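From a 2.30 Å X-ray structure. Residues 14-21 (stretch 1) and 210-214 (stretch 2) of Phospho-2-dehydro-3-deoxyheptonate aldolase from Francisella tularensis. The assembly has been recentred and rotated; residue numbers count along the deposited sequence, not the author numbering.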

# COMPACT_ATOMS: atom_id res chain seq x y z
N ILE A 14 -16.61 16.77 1.57
CA ILE A 14 -17.58 17.05 0.52
C ILE A 14 -17.38 16.03 -0.61
O ILE A 14 -16.27 15.89 -1.12
N PRO A 15 -18.46 15.31 -1.01
CA PRO A 15 -18.33 14.27 -2.03
C PRO A 15 -17.99 14.83 -3.40
O PRO A 15 -18.29 15.98 -3.68
N ALA A 16 -17.37 14.00 -4.23
CA ALA A 16 -16.89 14.40 -5.55
C ALA A 16 -18.01 14.96 -6.39
O ALA A 16 -17.80 15.89 -7.17
N GLU A 17 -19.20 14.38 -6.25
CA GLU A 17 -20.42 14.88 -6.90
C GLU A 17 -20.50 16.39 -6.91
O GLU A 17 -20.85 17.02 -7.91
N VAL A 18 -20.28 16.95 -5.72
CA VAL A 18 -20.50 18.36 -5.50
C VAL A 18 -19.41 19.14 -6.22
O VAL A 18 -19.71 20.09 -6.93
N LEU A 19 -18.16 18.71 -6.09
CA LEU A 19 -17.07 19.41 -6.76
C LEU A 19 -17.17 19.28 -8.27
O LEU A 19 -16.75 20.18 -8.99
N ILE A 20 -17.71 18.16 -8.75
CA ILE A 20 -17.95 17.97 -10.18
C ILE A 20 -19.04 18.91 -10.70
O ILE A 20 -18.92 19.44 -11.79
N GLN A 21 -20.09 19.14 -9.91
CA GLN A 21 -21.09 20.15 -10.27
C GLN A 21 -20.48 21.54 -10.27
O GLN A 21 -20.69 22.30 -11.20
N THR A 210 -17.89 5.91 -4.17
CA THR A 210 -18.65 6.49 -5.26
C THR A 210 -18.49 8.01 -5.31
O THR A 210 -17.95 8.63 -4.40
N LYS A 211 -19.00 8.62 -6.37
CA LYS A 211 -18.96 10.08 -6.47
C LYS A 211 -19.89 10.72 -5.44
O LYS A 211 -19.68 11.86 -5.05
N SER A 212 -20.90 9.98 -5.00
CA SER A 212 -21.78 10.48 -3.93
C SER A 212 -21.15 10.42 -2.54
O SER A 212 -21.79 10.79 -1.57
N GLY A 213 -19.92 9.93 -2.43
CA GLY A 213 -19.22 9.83 -1.13
C GLY A 213 -19.60 8.62 -0.31
O GLY A 213 -19.42 8.62 0.89
N SER A 214 -20.12 7.59 -0.96
CA SER A 214 -20.50 6.35 -0.33
C SER A 214 -19.48 5.26 -0.59
O SER A 214 -18.75 5.33 -1.56

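The contact is a small one in which a type I beta turn, Thr-210 to Gly-213, offers a backbone carbonyl to the first turn of a helix, while a few aliphatic side chains pack around that single direct hydrogen bond. Together the two stretches bury 267 Å², although they lie almost 200 residues apart in the chain.

The polar anchor is the bond from Glu-17 N to Lys-211 O, 2.8 Å long with an N-H...acceptor angle of 162°. Amides in the first turn of a helix have no earlier carbonyl of the helix to pair with, and here the turn supplies one. Ala-16 N also lies 3.3 Å from Lys-211 O, but the angle is poor and the pair is not hydrogen-bonded. This amide is served instead by a water, which accepts from Ala-16 N at 3.1 Å and donates to Thr-210 O at 2.9 Å, so that it bridges the helix start and the turn.

Pro-15, at the N-cap position, directs its CB toward the turn. With its ring in the C-gamma endo pucker, it packs against backbone rather than side chains: Pro-15 CB is 3.5 Å from both Lys-211 O and Ser-212 C, and 3.7 Å from Gly-213 N. Gly-213 suits this close approach. Its phi of 81° by itself favours glycine, and an ideal CB there would point toward the helix stretch and sit only 3.1 Å from Pro-15 CB, a tight fit.

Lys-211 gives the largest covered area, 83 Å². Its CA-to-CB bond runs sideways, and the m, t, t, p rotamer carries an extended aliphatic chain past the helix. Ala-16, buried and pointing toward the turn, places its CB 4.4 Å from Lys-211 CG. One turn further along, Ile-20 also points toward the turn; in its m, t rotamer, its CD1 comes within 3.8 Å of Lys-211 CD. The methylenes of the lysine thus provide the nonpolar surface, whereas the end of the side chain leads away and NZ is hydrogen-bonded elsewhere in the structure.

Glu-17 closes the exposed margin. Its CB points sideways, chi1 lies between wells at -101° and chi2 is t, and the chain reaches over the turn so that its CD stands 3.7 Å from Ser-212 CA and OE2 3.7 Å from Ser-212 CB. These are van der Waals contacts, and the carboxylate forms no hydrogen bond with the turn.

Ser-212 points away overall despite the contact at CB. Its p rotamer brings OG to 2.7 Å from Thr-210 OG1, a hydrogen bond in which either hydroxyl could donate. Thr-210, also p, accepts from Ser-214 N through OG1 at 3.1 Å. Along with the backbone bond from Gly-213 N to Thr-210 O, 3.1 Å, these links brace the turn from within. Ile-14, Val-18, Leu-19 and Gln-21 take no part in the contact.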

# COMPACT_ATOMS: atom_id res chain seq x y z
CB ILE A 14 -17.44 18.48 -0.07
CG1 ILE A 14 -17.43 19.54 1.03
CG2 ILE A 14 -18.59 18.78 -1.01
CD1 ILE A 14 -18.66 19.52 1.94
CB PRO A 15 -19.69 13.58 -2.05
CG PRO A 15 -20.61 14.46 -1.32
CD PRO A 15 -19.81 15.35 -0.43
CB ALA A 16 -16.21 13.23 -6.26
CB GLU A 17 -21.64 14.45 -6.10
CG GLU A 17 -22.40 13.28 -6.61
CD GLU A 17 -23.64 13.02 -5.78
OE1 GLU A 17 -23.77 13.58 -4.66
OE2 GLU A 17 -24.49 12.24 -6.25
CB VAL A 18 -20.53 18.68 -3.98
CG1 VAL A 18 -20.56 20.16 -3.75
CG2 VAL A 18 -21.75 18.00 -3.33
CB LEU A 19 -15.70 18.90 -6.30
CG LEU A 19 -15.41 18.93 -4.80
CD1 LEU A 19 -13.88 18.95 -4.53
CD2 LEU A 19 -16.12 20.06 -4.13
CB ILE A 20 -18.28 16.48 -10.52
CG1 ILE A 20 -17.02 15.62 -10.30
CG2 ILE A 20 -18.78 16.32 -11.98
CD1 ILE A 20 -17.25 14.13 -10.21
CB GLN A 21 -22.30 20.12 -9.32
CG GLN A 21 -23.17 18.86 -9.46
CD GLN A 21 -24.62 19.08 -9.03
OE1 GLN A 21 -25.42 19.65 -9.79
NE2 GLN A 21 -24.98 18.60 -7.83
CB THR A 210 -20.15 6.22 -5.07
OG1 THR A 210 -20.60 6.93 -3.92
CG2 THR A 210 -20.45 4.72 -4.92
CB LYS A 211 -19.29 10.54 -7.90
CG LYS A 211 -18.13 10.30 -8.87
CD LYS A 211 -18.53 10.52 -10.32
CE LYS A 211 -17.39 10.21 -11.28
NZ LYS A 211 -16.96 8.78 -11.30
CB SER A 212 -23.10 9.69 -3.92
OG SER A 212 -22.88 8.35 -3.51
CB SER A 214 -21.85 5.88 -0.88
OG SER A 214 -22.10 4.53 -0.48
O HOH W 1 -16.60 11.02 -3.61